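Local coordinates for glyoxylate reductase (Paecilomyces sp. J18, PDB 3WNV), which catalyses the reduction of glyoxylate, probably to glycolate with a nicotinamide cofactor as in other D-isomer specific 2-hydroxyacid dehydrogenases, at residues S3-L8 against D49-I54; I12-A17 against E302-V307; V79-H84 against G318-Q323; I181-N186 against V199-L204; R244-D249 against V269-P274. All coordinates share one frame; numbering follows the deposited sequence.

Contact 1: residues S3-L8 against D49-I54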
# COMPACT_ATOMS: atom_id res chain seq x y z
N SER A 3 21.73 16.99 -23.17
CA SER A 3 22.14 15.72 -22.66
C SER A 3 21.35 15.20 -21.47
O SER A 3 21.82 14.33 -20.81
CB SER A 3 23.58 15.72 -22.28
OG SER A 3 24.34 15.88 -23.43
N GLN A 4 20.14 15.64 -21.29
CA GLN A 4 19.30 15.08 -20.24
C GLN A 4 18.96 13.63 -20.46
O GLN A 4 18.72 13.22 -21.54
CB GLN A 4 18.02 15.84 -20.12
CG GLN A 4 18.17 17.30 -19.98
CD GLN A 4 16.91 18.00 -19.65
OE1 GLN A 4 15.85 17.56 -19.98
NE2 GLN A 4 17.03 19.10 -18.98
N ALA A 5 18.94 12.88 -19.38
CA ALA A 5 18.61 11.45 -19.42
C ALA A 5 17.54 11.09 -18.39
O ALA A 5 17.41 11.76 -17.35
CB ALA A 5 19.86 10.61 -19.24
N ALA A 6 16.79 10.03 -18.67
CA ALA A 6 15.92 9.44 -17.66
C ALA A 6 16.38 8.00 -17.36
O ALA A 6 16.80 7.28 -18.26
CB ALA A 6 14.47 9.42 -18.12
N LEU A 7 16.29 7.58 -16.10
CA LEU A 7 16.78 6.26 -15.73
C LEU A 7 15.65 5.42 -15.17
O LEU A 7 14.94 5.84 -14.24
CB LEU A 7 17.89 6.40 -14.68
CG LEU A 7 18.33 5.09 -14.02
CD1 LEU A 7 19.00 4.19 -15.05
CD2 LEU A 7 19.31 5.40 -12.86
N LEU A 8 15.48 4.23 -15.72
CA LEU A 8 14.41 3.33 -15.27
C LEU A 8 15.02 2.30 -14.31
O LEU A 8 15.96 1.60 -14.69
CB LEU A 8 13.86 2.58 -16.48
CG LEU A 8 13.02 1.32 -16.12
CD1 LEU A 8 11.84 1.59 -15.17
CD2 LEU A 8 12.49 0.61 -17.40
N ASP A 49 25.44 10.71 -14.71
CA ASP A 49 25.67 12.12 -14.40
C ASP A 49 24.78 13.11 -15.18
O ASP A 49 24.71 14.29 -14.85
CB ASP A 49 27.16 12.46 -14.47
CG ASP A 49 27.86 12.22 -13.13
OD1 ASP A 49 27.27 11.58 -12.21
OD2 ASP A 49 29.00 12.69 -12.98
N ASP A 50 24.11 12.63 -16.22
CA ASP A 50 23.14 13.46 -16.95
C ASP A 50 21.69 13.10 -16.64
O ASP A 50 20.77 13.62 -17.27
CB ASP A 50 23.38 13.31 -18.46
CG ASP A 50 24.70 13.99 -18.92
OD1 ASP A 50 24.92 15.21 -18.67
OD2 ASP A 50 25.54 13.27 -19.51
N VAL A 51 21.47 12.23 -15.67
CA VAL A 51 20.10 11.76 -15.40
C VAL A 51 19.32 12.81 -14.62
O VAL A 51 19.69 13.13 -13.49
CB VAL A 51 20.11 10.47 -14.60
CG1 VAL A 51 18.67 10.10 -14.15
CG2 VAL A 51 20.75 9.35 -15.44
N ILE A 52 18.25 13.34 -15.21
CA ILE A 52 17.42 14.37 -14.54
C ILE A 52 16.24 13.74 -13.81
O ILE A 52 15.74 14.30 -12.83
CB ILE A 52 16.91 15.45 -15.55
CG1 ILE A 52 16.12 16.56 -14.84
CG2 ILE A 52 16.04 14.84 -16.61
CD1 ILE A 52 15.72 17.69 -15.81
N ALA A 53 15.81 12.58 -14.27
CA ALA A 53 14.63 11.95 -13.66
C ALA A 53 14.76 10.45 -13.60
O ALA A 53 15.33 9.85 -14.50
CB ALA A 53 13.39 12.32 -14.42
N ILE A 54 14.14 9.84 -12.59
CA ILE A 54 14.28 8.41 -12.37
C ILE A 54 12.89 7.84 -12.23
O ILE A 54 12.07 8.38 -11.47
CB ILE A 54 15.03 8.13 -11.05
CG1 ILE A 54 16.53 8.40 -11.21
CG2 ILE A 54 14.80 6.67 -10.60
CD1 ILE A 54 17.27 8.32 -9.84

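Contact 2: residues I12-A17 against E302-V307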
# COMPACT_ATOMS: atom_id res chain seq x y z
N ILE A 12 9.23 -2.14 -16.45
CA ILE A 12 7.93 -1.60 -16.84
C ILE A 12 7.24 -2.72 -17.64
O ILE A 12 7.79 -3.25 -18.60
CB ILE A 12 8.08 -0.27 -17.64
CG1 ILE A 12 8.50 0.88 -16.69
CG2 ILE A 12 6.82 0.06 -18.40
CD1 ILE A 12 8.87 2.20 -17.39
N VAL A 13 6.07 -3.11 -17.15
CA VAL A 13 5.40 -4.32 -17.62
C VAL A 13 4.40 -4.00 -18.70
O VAL A 13 4.33 -4.69 -19.73
CB VAL A 13 4.65 -5.02 -16.47
CG1 VAL A 13 3.99 -6.31 -16.98
CG2 VAL A 13 5.58 -5.29 -15.29
N HIS A 14 3.61 -2.94 -18.50
CA HIS A 14 2.45 -2.72 -19.36
C HIS A 14 2.59 -1.52 -20.28
O HIS A 14 1.84 -1.41 -21.24
CB HIS A 14 1.18 -2.52 -18.54
CG HIS A 14 0.93 -3.62 -17.56
ND1 HIS A 14 0.45 -4.85 -17.95
CD2 HIS A 14 1.11 -3.68 -16.22
CE1 HIS A 14 0.33 -5.62 -16.87
NE2 HIS A 14 0.74 -4.94 -15.82
N ALA A 15 3.52 -0.62 -19.97
CA ALA A 15 3.55 0.67 -20.64
C ALA A 15 4.90 0.94 -21.29
O ALA A 15 5.35 2.09 -21.34
CB ALA A 15 3.21 1.75 -19.67
N ARG A 16 5.52 -0.13 -21.81
CA ARG A 16 6.81 -0.01 -22.44
C ARG A 16 6.77 1.00 -23.59
O ARG A 16 7.71 1.75 -23.79
CB ARG A 16 7.31 -1.37 -22.96
CG ARG A 16 7.89 -2.30 -21.89
CD ARG A 16 9.21 -1.77 -21.25
NE ARG A 16 10.25 -1.33 -22.19
CZ ARG A 16 11.53 -1.11 -21.85
NH1 ARG A 16 11.95 -1.31 -20.61
NH2 ARG A 16 12.39 -0.70 -22.75
N ALA A 17 5.67 1.02 -24.36
CA ALA A 17 5.55 1.96 -25.48
C ALA A 17 5.65 3.41 -25.04
O ALA A 17 6.29 4.22 -25.71
CB ALA A 17 4.25 1.75 -26.20
N GLU A 302 -2.64 1.38 -15.29
CA GLU A 302 -3.00 2.77 -14.95
C GLU A 302 -1.92 3.38 -14.06
O GLU A 302 -1.58 4.57 -14.19
CB GLU A 302 -4.33 2.85 -14.23
CG GLU A 302 -4.73 4.27 -13.81
CD GLU A 302 -5.07 5.19 -14.99
OE1 GLU A 302 -5.20 4.73 -16.16
OE2 GLU A 302 -5.20 6.42 -14.74
N MET A 303 -1.36 2.57 -13.16
CA MET A 303 -0.30 3.07 -12.26
C MET A 303 0.96 3.43 -13.07
O MET A 303 1.49 4.52 -12.92
CB MET A 303 -0.01 2.06 -11.16
CG MET A 303 -1.14 1.90 -10.05
SD MET A 303 -0.79 0.39 -9.18
CE MET A 303 0.46 0.99 -8.04
N GLU A 304 1.45 2.51 -13.90
CA GLU A 304 2.56 2.85 -14.82
C GLU A 304 2.34 4.12 -15.65
O GLU A 304 3.28 4.92 -15.79
CB GLU A 304 2.91 1.66 -15.70
CG GLU A 304 3.53 0.54 -14.90
CD GLU A 304 3.98 -0.64 -15.72
OE1 GLU A 304 3.55 -0.81 -16.89
OE2 GLU A 304 4.74 -1.46 -15.17
N LEU A 305 1.16 4.27 -16.25
CA LEU A 305 0.88 5.43 -17.10
C LEU A 305 0.95 6.73 -16.30
O LEU A 305 1.42 7.76 -16.81
CB LEU A 305 -0.46 5.29 -17.82
CG LEU A 305 -0.51 4.20 -18.89
CD1 LEU A 305 -1.92 4.09 -19.46
CD2 LEU A 305 0.48 4.48 -20.00
N LEU A 306 0.45 6.69 -15.06
CA LEU A 306 0.52 7.85 -14.17
C LEU A 306 1.95 8.25 -13.85
O LEU A 306 2.29 9.42 -13.88
CB LEU A 306 -0.28 7.60 -12.87
CG LEU A 306 -0.35 8.78 -11.87
CD1 LEU A 306 -0.88 10.07 -12.51
CD2 LEU A 306 -1.23 8.33 -10.73
N VAL A 307 2.82 7.27 -13.59
CA VAL A 307 4.23 7.58 -13.37
C VAL A 307 4.86 8.19 -14.62
O VAL A 307 5.63 9.16 -14.54
CB VAL A 307 5.01 6.31 -12.95
CG1 VAL A 307 6.45 6.68 -12.55
CG2 VAL A 307 4.31 5.64 -11.77

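Contact 3: residues V79-H84 against G318-Q323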
# COMPACT_ATOMS: atom_id res chain seq x y z
N VAL A 79 20.06 14.77 -10.69
CA VAL A 79 18.71 14.22 -10.46
C VAL A 79 17.78 15.25 -9.85
O VAL A 79 18.09 15.84 -8.80
CB VAL A 79 18.74 13.01 -9.56
CG1 VAL A 79 17.30 12.47 -9.30
CG2 VAL A 79 19.65 11.93 -10.16
N LYS A 80 16.66 15.51 -10.52
CA LYS A 80 15.71 16.50 -10.03
C LYS A 80 14.36 15.92 -9.68
O LYS A 80 13.59 16.56 -9.00
CB LYS A 80 15.59 17.70 -10.97
CG LYS A 80 16.94 18.41 -11.14
CD LYS A 80 16.81 19.92 -11.28
CE LYS A 80 15.88 20.33 -12.41
NZ LYS A 80 16.18 21.71 -12.93
N TYR A 81 14.09 14.71 -10.16
CA TYR A 81 12.78 14.06 -10.04
C TYR A 81 12.95 12.57 -9.79
O TYR A 81 13.80 11.91 -10.40
CB TYR A 81 11.95 14.23 -11.31
CG TYR A 81 11.72 15.66 -11.65
CD1 TYR A 81 10.71 16.40 -11.04
CD2 TYR A 81 12.54 16.30 -12.56
CE1 TYR A 81 10.54 17.75 -11.34
CE2 TYR A 81 12.36 17.64 -12.87
CZ TYR A 81 11.36 18.35 -12.25
OH TYR A 81 11.19 19.68 -12.56
N ILE A 82 12.10 12.03 -8.93
CA ILE A 82 11.96 10.59 -8.82
C ILE A 82 10.50 10.33 -8.91
O ILE A 82 9.71 10.84 -8.10
CB ILE A 82 12.46 10.05 -7.48
CG1 ILE A 82 13.95 10.25 -7.37
CG2 ILE A 82 12.14 8.53 -7.34
CD1 ILE A 82 14.42 10.01 -5.91
N CYS A 83 10.12 9.58 -9.93
CA CYS A 83 8.73 9.28 -10.18
C CYS A 83 8.50 7.84 -9.81
O CYS A 83 9.01 6.92 -10.44
CB CYS A 83 8.39 9.58 -11.65
SG CYS A 83 8.65 11.37 -12.04
N HIS A 84 7.73 7.64 -8.73
CA HIS A 84 7.57 6.37 -8.07
C HIS A 84 6.23 5.70 -8.38
O HIS A 84 5.16 6.34 -8.33
CB HIS A 84 7.68 6.62 -6.54
CG HIS A 84 7.38 5.41 -5.68
ND1 HIS A 84 8.30 4.40 -5.47
CD2 HIS A 84 6.26 5.06 -5.01
CE1 HIS A 84 7.75 3.49 -4.66
NE2 HIS A 84 6.51 3.87 -4.39
N GLY A 318 8.70 20.88 -16.16
CA GLY A 318 9.39 21.11 -14.89
C GLY A 318 8.41 21.09 -13.74
O GLY A 318 8.58 21.79 -12.72
N GLU A 319 7.37 20.29 -13.88
CA GLU A 319 6.44 20.09 -12.78
C GLU A 319 5.85 18.69 -12.77
O GLU A 319 5.75 18.03 -13.80
CB GLU A 319 5.35 21.17 -12.79
CG GLU A 319 4.40 21.09 -13.96
CD GLU A 319 4.08 22.45 -14.52
OE1 GLU A 319 4.92 23.36 -14.37
OE2 GLU A 319 3.00 22.61 -15.13
N LEU A 320 5.49 18.22 -11.59
CA LEU A 320 4.87 16.92 -11.42
C LEU A 320 3.33 17.02 -11.43
O LEU A 320 2.75 18.09 -11.23
CB LEU A 320 5.35 16.28 -10.12
CG LEU A 320 6.83 15.92 -10.04
CD1 LEU A 320 7.22 15.53 -8.60
CD2 LEU A 320 7.17 14.78 -11.02
N LEU A 321 2.69 15.89 -11.68
CA LEU A 321 1.24 15.81 -11.64
C LEU A 321 0.75 15.41 -10.26
O LEU A 321 -0.22 15.97 -9.74
CB LEU A 321 0.74 14.79 -12.68
CG LEU A 321 1.16 15.07 -14.11
CD1 LEU A 321 0.45 14.10 -15.04
CD2 LEU A 321 0.84 16.50 -14.47
N THR A 322 1.41 14.41 -9.65
CA THR A 322 1.05 13.93 -8.33
C THR A 322 2.22 13.93 -7.35
O THR A 322 2.60 12.88 -6.80
CB THR A 322 0.49 12.52 -8.38
OG1 THR A 322 1.40 11.65 -9.09
CG2 THR A 322 -0.88 12.51 -9.07
N GLN A 323 2.78 15.10 -7.13
CA GLN A 323 3.87 15.27 -6.16
C GLN A 323 3.40 14.86 -4.76
O GLN A 323 2.27 15.14 -4.37
CB GLN A 323 4.34 16.70 -6.13
CG GLN A 323 5.58 16.90 -5.25
CD GLN A 323 6.20 18.29 -5.39
OE1 GLN A 323 5.53 19.24 -5.79
NE2 GLN A 323 7.49 18.41 -5.05

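Contact 4: residues I181-N186 against V199-L204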
# COMPACT_ATOMS: atom_id res chain seq x y z
N ILE A 181 -17.81 4.19 10.31
CA ILE A 181 -17.16 5.18 11.18
C ILE A 181 -15.68 5.28 10.84
O ILE A 181 -15.10 4.35 10.26
CB ILE A 181 -17.32 4.87 12.69
CG1 ILE A 181 -16.70 3.51 13.04
CG2 ILE A 181 -18.80 4.91 13.07
CD1 ILE A 181 -16.73 3.21 14.59
N TYR A 182 -15.05 6.38 11.21
CA TYR A 182 -13.64 6.54 10.89
C TYR A 182 -12.93 7.48 11.84
O TYR A 182 -13.54 8.33 12.49
CB TYR A 182 -13.45 7.05 9.46
CG TYR A 182 -13.59 8.57 9.35
CD1 TYR A 182 -14.85 9.17 9.32
CD2 TYR A 182 -12.47 9.39 9.25
CE1 TYR A 182 -14.99 10.58 9.24
CE2 TYR A 182 -12.61 10.79 9.15
CZ TYR A 182 -13.87 11.36 9.13
OH TYR A 182 -13.97 12.75 9.02
N HIS A 183 -11.61 7.33 11.88
CA HIS A 183 -10.77 8.26 12.61
C HIS A 183 -9.55 8.64 11.77
O HIS A 183 -8.80 7.78 11.29
CB HIS A 183 -10.29 7.69 13.94
CG HIS A 183 -9.37 8.63 14.67
ND1 HIS A 183 -9.83 9.79 15.27
CD2 HIS A 183 -8.02 8.64 14.82
CE1 HIS A 183 -8.80 10.44 15.81
NE2 HIS A 183 -7.70 9.77 15.54
N ASN A 184 -9.39 9.94 11.59
CA ASN A 184 -8.16 10.50 11.04
C ASN A 184 -7.71 11.47 12.11
O ASN A 184 -8.52 11.87 12.94
CB ASN A 184 -8.46 11.30 9.76
CG ASN A 184 -8.73 10.41 8.58
OD1 ASN A 184 -9.02 9.20 8.73
ND2 ASN A 184 -8.62 11.00 7.38
N ARG A 185 -6.45 11.91 12.07
CA ARG A 185 -6.01 12.92 13.02
C ARG A 185 -6.92 14.17 12.96
O ARG A 185 -7.26 14.76 13.99
CB ARG A 185 -4.57 13.31 12.74
CG ARG A 185 -4.28 14.74 13.14
CD ARG A 185 -2.80 15.09 13.07
NE ARG A 185 -2.11 14.55 11.91
CZ ARG A 185 -1.17 13.60 11.96
NH1 ARG A 185 -0.79 13.08 13.12
NH2 ARG A 185 -0.61 13.19 10.84
N ASN A 186 -7.35 14.54 11.75
CA ASN A 186 -8.32 15.63 11.60
C ASN A 186 -9.58 15.18 10.87
O ASN A 186 -9.52 14.45 9.89
CB ASN A 186 -7.70 16.82 10.86
CG ASN A 186 -6.64 17.54 11.69
OD1 ASN A 186 -5.49 17.66 11.26
ND2 ASN A 186 -7.01 17.98 12.88
N VAL A 199 -15.09 9.69 14.49
CA VAL A 199 -14.98 9.28 15.90
C VAL A 199 -13.52 9.37 16.38
O VAL A 199 -12.59 9.48 15.58
CB VAL A 199 -15.50 7.83 16.12
CG1 VAL A 199 -16.97 7.73 15.78
CG2 VAL A 199 -14.69 6.81 15.34
N SER A 200 -13.32 9.34 17.69
CA SER A 200 -11.97 9.44 18.24
C SER A 200 -11.31 8.09 18.02
O SER A 200 -11.97 7.13 17.65
CB SER A 200 -12.01 9.77 19.72
OG SER A 200 -12.61 8.71 20.45
N PHE A 201 -9.98 8.04 18.19
CA PHE A 201 -9.25 6.77 18.05
C PHE A 201 -9.84 5.71 19.02
O PHE A 201 -10.16 4.61 18.61
CB PHE A 201 -7.74 7.02 18.28
CG PHE A 201 -6.85 5.82 18.02
CD1 PHE A 201 -6.45 5.48 16.74
CD2 PHE A 201 -6.35 5.07 19.09
CE1 PHE A 201 -5.59 4.36 16.51
CE2 PHE A 201 -5.50 3.95 18.87
CZ PHE A 201 -5.12 3.61 17.56
N ASP A 202 -9.96 6.05 20.30
CA ASP A 202 -10.49 5.09 21.26
C ASP A 202 -11.91 4.64 20.92
O ASP A 202 -12.26 3.47 21.09
CB ASP A 202 -10.44 5.67 22.68
CG ASP A 202 -9.04 5.64 23.29
OD1 ASP A 202 -8.15 4.96 22.74
OD2 ASP A 202 -8.83 6.29 24.34
N GLU A 203 -12.73 5.54 20.38
CA GLU A 203 -14.09 5.19 20.00
C GLU A 203 -14.12 4.29 18.78
O GLU A 203 -15.01 3.42 18.64
CB GLU A 203 -14.93 6.46 19.71
CG GLU A 203 -15.42 7.22 20.93
CD GLU A 203 -15.98 8.61 20.57
OE1 GLU A 203 -15.53 9.23 19.56
OE2 GLU A 203 -16.89 9.08 21.31
N LEU A 204 -13.13 4.45 17.89
CA LEU A 204 -13.03 3.63 16.69
C LEU A 204 -12.72 2.19 17.11
O LEU A 204 -13.28 1.23 16.57
CB LEU A 204 -11.94 4.15 15.75
CG LEU A 204 -11.87 3.46 14.39
CD1 LEU A 204 -13.05 3.87 13.54
CD2 LEU A 204 -10.55 3.84 13.66

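Contact 5: residues R244-D249 against V269-P274. With SO4 (sulfate ion), chain C.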
# COMPACT_ATOMS: atom_id res chain seq x y z
N ARG A 244 -0.23 -1.56 5.08
CA ARG A 244 1.13 -2.01 5.31
C ARG A 244 1.09 -2.91 6.53
O ARG A 244 0.46 -2.56 7.52
CB ARG A 244 2.06 -0.79 5.56
CG ARG A 244 2.38 0.01 4.29
CD ARG A 244 3.31 -0.83 3.42
NE ARG A 244 3.80 -0.11 2.22
CZ ARG A 244 3.18 -0.14 1.04
NH1 ARG A 244 2.04 -0.83 0.88
NH2 ARG A 244 3.69 0.53 0.00
N GLY A 245 1.76 -4.06 6.50
CA GLY A 245 1.52 -5.02 7.57
C GLY A 245 2.14 -4.54 8.88
O GLY A 245 1.65 -4.90 9.94
N ALA A 246 3.16 -3.70 8.79
CA ALA A 246 3.88 -3.29 9.99
C ALA A 246 3.13 -2.25 10.80
O ALA A 246 3.58 -1.85 11.90
CB ALA A 246 5.32 -2.79 9.66
N LEU A 247 1.95 -1.85 10.33
CA LEU A 247 1.06 -1.01 11.11
C LEU A 247 0.50 -1.77 12.29
O LEU A 247 0.01 -1.18 13.27
CB LEU A 247 -0.12 -0.51 10.26
CG LEU A 247 0.21 0.40 9.07
CD1 LEU A 247 -1.09 0.53 8.25
CD2 LEU A 247 0.72 1.78 9.52
N ILE A 248 0.55 -3.10 12.21
CA ILE A 248 0.06 -3.94 13.28
C ILE A 248 1.25 -4.72 13.84
O ILE A 248 2.11 -5.15 13.08
CB ILE A 248 -0.98 -4.96 12.78
CG1 ILE A 248 -2.10 -4.23 12.07
CG2 ILE A 248 -1.46 -5.83 13.99
CD1 ILE A 248 -3.12 -5.14 11.37
N ASP A 249 1.30 -4.83 15.17
CA ASP A 249 2.23 -5.69 15.88
C ASP A 249 1.74 -7.13 15.62
O ASP A 249 0.82 -7.62 16.29
CB ASP A 249 2.19 -5.35 17.39
CG ASP A 249 3.13 -6.22 18.20
OD1 ASP A 249 3.57 -7.26 17.69
OD2 ASP A 249 3.45 -5.87 19.37
N VAL A 269 -1.49 -7.92 3.64
CA VAL A 269 -0.14 -7.42 3.95
C VAL A 269 0.36 -7.88 5.31
O VAL A 269 -0.45 -8.20 6.19
CB VAL A 269 -0.08 -5.86 3.88
CG1 VAL A 269 -0.32 -5.40 2.46
CG2 VAL A 269 -1.08 -5.22 4.86
N TYR A 270 1.68 -7.90 5.50
CA TYR A 270 2.29 -8.52 6.68
C TYR A 270 3.53 -7.77 7.13
O TYR A 270 4.24 -7.16 6.32
CB TYR A 270 2.67 -10.00 6.40
CG TYR A 270 1.49 -10.71 5.80
CD1 TYR A 270 0.49 -11.24 6.62
CD2 TYR A 270 1.32 -10.75 4.42
CE1 TYR A 270 -0.63 -11.86 6.07
CE2 TYR A 270 0.21 -11.34 3.87
CZ TYR A 270 -0.76 -11.88 4.69
OH TYR A 270 -1.86 -12.46 4.11
N GLU A 271 3.81 -7.87 8.41
CA GLU A 271 4.90 -7.08 8.99
C GLU A 271 6.27 -7.35 8.38
O GLU A 271 7.06 -6.42 8.26
CB GLU A 271 4.94 -7.25 10.50
CG GLU A 271 6.02 -6.41 11.18
CD GLU A 271 5.90 -6.42 12.69
OE1 GLU A 271 5.01 -7.12 13.20
OE2 GLU A 271 6.71 -5.73 13.37
N ASN A 272 6.57 -8.61 8.03
CA ASN A 272 7.86 -8.95 7.43
C ASN A 272 7.72 -9.67 6.11
O ASN A 272 8.41 -10.65 5.84
CB ASN A 272 8.66 -9.79 8.41
CG ASN A 272 9.03 -9.00 9.65
OD1 ASN A 272 9.82 -8.06 9.57
ND2 ASN A 272 8.45 -9.36 10.80
N GLU A 273 6.82 -9.17 5.27
CA GLU A 273 6.49 -9.89 4.05
C GLU A 273 7.74 -9.96 3.17
O GLU A 273 8.54 -9.03 3.15
CB GLU A 273 5.23 -9.30 3.36
CG GLU A 273 5.40 -7.96 2.72
CD GLU A 273 4.10 -7.45 2.09
OE1 GLU A 273 3.09 -7.24 2.83
OE2 GLU A 273 4.10 -7.21 0.86
N PRO A 274 7.96 -11.10 2.50
CA PRO A 274 6.96 -12.17 2.32
C PRO A 274 6.84 -13.20 3.46
O PRO A 274 6.08 -14.16 3.29
CB PRO A 274 7.45 -12.87 1.06
CG PRO A 274 8.96 -12.75 1.18
CD PRO A 274 9.20 -11.37 1.75
S SO4 C . 1.04 0.41 -2.92
O1 SO4 C . 0.77 -0.49 -1.82
O2 SO4 C . -0.08 1.33 -3.16
O3 SO4 C . 2.20 1.25 -2.51
O4 SO4 C . 1.28 -0.34 -4.14
O HOH W 1 3.37 -4.62 4.17
O HOH W 2 5.28 -8.42 15.66

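Contact 1: residues S3-L8 against D49-I54
A5 and L7 bind the backbone of D50-A53, pairing two neighbouring parallel strands in the five-stranded sheet of the domain that also carries the chain's N-terminus. The pairing runs through three backbone bonds. A5 N donates to D50 O, and A5 O accepts I52 N at 2.8 Å. L7 N then reaches A53 O at 2.9 Å. Between the A5-V51 and A6-A53 pairs the register slips by one residue, a beta bulge that turns I52 out of the regular alternation; the axes of the two short strand segments lie 36° apart. Apart from I52 the faces sort cleanly. A5, V51, L7 and I54 share one of them, where V51 CG1, anti to its own backbone N (chi1 172°), lies 3.8 Å from L7 CB, and L7 CB in turn approaches I54 CG1 at 4.2 Å. A6 and A53 occupy the other face, and there W19 of helix 16-21 covers A6. The outer shell fixes both strands: Q4, A6 and L8 hydrogen-bond on the far side to T27 and K29 of strand 27-31, while V51 O accepts from S78 OG. At the start of the pairing, S3 O sits 3.0 Å from D50 CB. The slipped residue finds its own partner in Q4, whose side chain crosses that of I52 obliquely, with Q4 NE2 3.7 Å from I52 CD1.

Contact 2: residues I12-A17 against E302-V307
The carboxylate of E304, on the long helix 297-317, grips the turn V13-H14 that leads into helix 16-21. One oxygen serves each of two successive amides. V13 N points almost straight at E304 OE2, 2.9 Å away with an angle of 177° at the hydrogen, and H14 N meets the syn lone pair of E304 OE1 at 2.7 Å. The carboxylate is delivered by a chain whose CG is anti to the carbonyl carbon (chi1 -68°) and which stays extended beyond it, so that a group rooted on one helix ends inside the turn before another. This is how the last long helix, packed by E304 and V307 against Y55 and N85 of the parallel sheet, is tied to the first strand-to-helix connection of the same domain. A15, the N-cap residue, follows directly, and the helix that starts there may favour the negative charge of E304. Aliphatic atoms close round the carboxylate: I12 CG2 lies 3.7 Å and H14 CB 3.4 Å from E304 OE1. An alanine in place of E304 would probably leave the N-H groups of V13 and H14 without these acceptors and the turn freer to shift. The H14 side chain crosses that of E304 at about a right angle; V13 CG1 sits over the centre of the imidazole, and H14 NE2 is hydrogen-bonded to Q300. Beside the carboxylate, A15 CB touches L305 CD2 at 3.9 Å.

Contact 3: residues V79-H84 against G318-Q323
The Y81 ring and the L320 side chain pass each other pointing opposite ways, one coming from strand 81-85 of the five-stranded parallel sheet and the other from the loop that follows helix 297-317. With its CG anti to the carbonyl carbon (chi1 -59°), Y81 leaves the strand toward that loop, and L320 CD2 comes to 3.9 Å from Y81 CD1, at an oblique angle to the ring. L320 CG is almost as near the same ring carbon, at 4.0 Å. The isobutyl group is thus laid against the CD1 side of the tyrosine while the phenol reaches on past it to the beginning of the loop. There Y81 OH stands 3.3 Å from G318 CA. G318 is where the chain leaves the helix with a positive phi, a conformation that glycine adopts more readily than other residues. Two residues further along the strand, C83 SG touches the same methyl, L320 CD2, at 3.9 Å, so this one carbon lies against both an aromatic and a sulfur neighbour. Helix 297-317 packs against the same side chains, with A314 on Y81 and V307 and L311 on C83. The contact is largely apolar, so its fit depends mainly on the shapes of the tyrosine ring, the leucine methyl and the sulfur, while polar bonds to N310 and S313 of the helix and to S106 O fasten the loop.

Contact 4: residues I181-N186 against V199-L204
I181 opens the contact by lying antiparallel alongside the L204 side chain, with I181 CG1 3.7 Å from L204 CD1. The same methyl turns to the backbone of the next residue, lying 3.8 Å from Y182 CA. Y182 O accepts V199 N at 2.9 Å, whereas the Y182 side chain leaves on the other side of the strand, where its hydroxyl is bonded to E193. At H183 the side chain itself takes over. Its CG is anti to the backbone N (chi1 178°), and ND1 donates to V199 O at 2.8 Å, close to the ring plane. Over one face of this ring sits F201 CB in a CH-pi contact, 4.0 Å from the centroid. An alanine in place of H183 would probably leave V199 O without this donor and open a gap beneath F201. The loop bound in this way runs into helix 201-207, whose first turn S200 and E203 close as a capping box: S200 OG accepts E203 N at 3.2 Å, and E203 OE1 accepts S200 N. Parallel strand 179-183, packed by the helix that follows its edge neighbour 197-198, forms an arrangement typical of the Rossmann-type dinucleotide-binding fold.

Contact 5: residues R244-D249 against V269-P274
E271 runs its CG anti to the backbone N (chi1 -178°) and continues extended alongside A246, while V269 sets CG2 between its own backbone N and carbonyl carbon, 3.5 Å from G245 N. Both meet the short 3-10 turn G245-L247, in a pair of loops that follow neighbouring parallel strands of the Rossmann-type sheet. At the centre, G245 CA lies 3.4 Å from Y270 C, so close that a side chain on G245 would collide with that backbone. No direct hydrogen bond crosses the contact, and two waters take the polar work. One accepts from G245 N and lies 3.0 Å from E273 OE1, the same oxygen that accepts Y270 N. The other donates to both D249 OD1 and E271 OE1, probably easing the repulsion of two like charges; E271 OE2 is bonded to H223. R244, E273 and H291, which is hydrogen-bonded to E273, probably correspond to the arginine, glutamate and histidine of the active site in this family. R244 NE forms a salt bridge with D90. The R244 guanidinium holds a sulfate, probably from crystallisation, edge-on: NH2 donates to O3 and NH1 to O1, each at 3.0 Å, the latter bond nearly straight at 168°.

Contacts 1, 2 and 3 cluster in one domain and share its elements: strand 51-57 of contact 1 neighbours strand 81-85 of contact 3, with I54 O probably bonded to C83 N, and helix 297-317 of contact 2 packs V307 on C83. Contact 1 is the most buried and relies on backbone pairing; contacts 2 and 3, only partly buried, trade this for a carboxylate grip and for apolar packing. Contacts 4 and 5 belong to the NAD-binding region, their centres about 22 Å apart, with contact 4 on the opposite side of the chain's centre from contacts 1 and 2. Contact 4 joins backbone and imidazole bonds, whereas contact 5, the most central, combines close glycine packing with bridging waters.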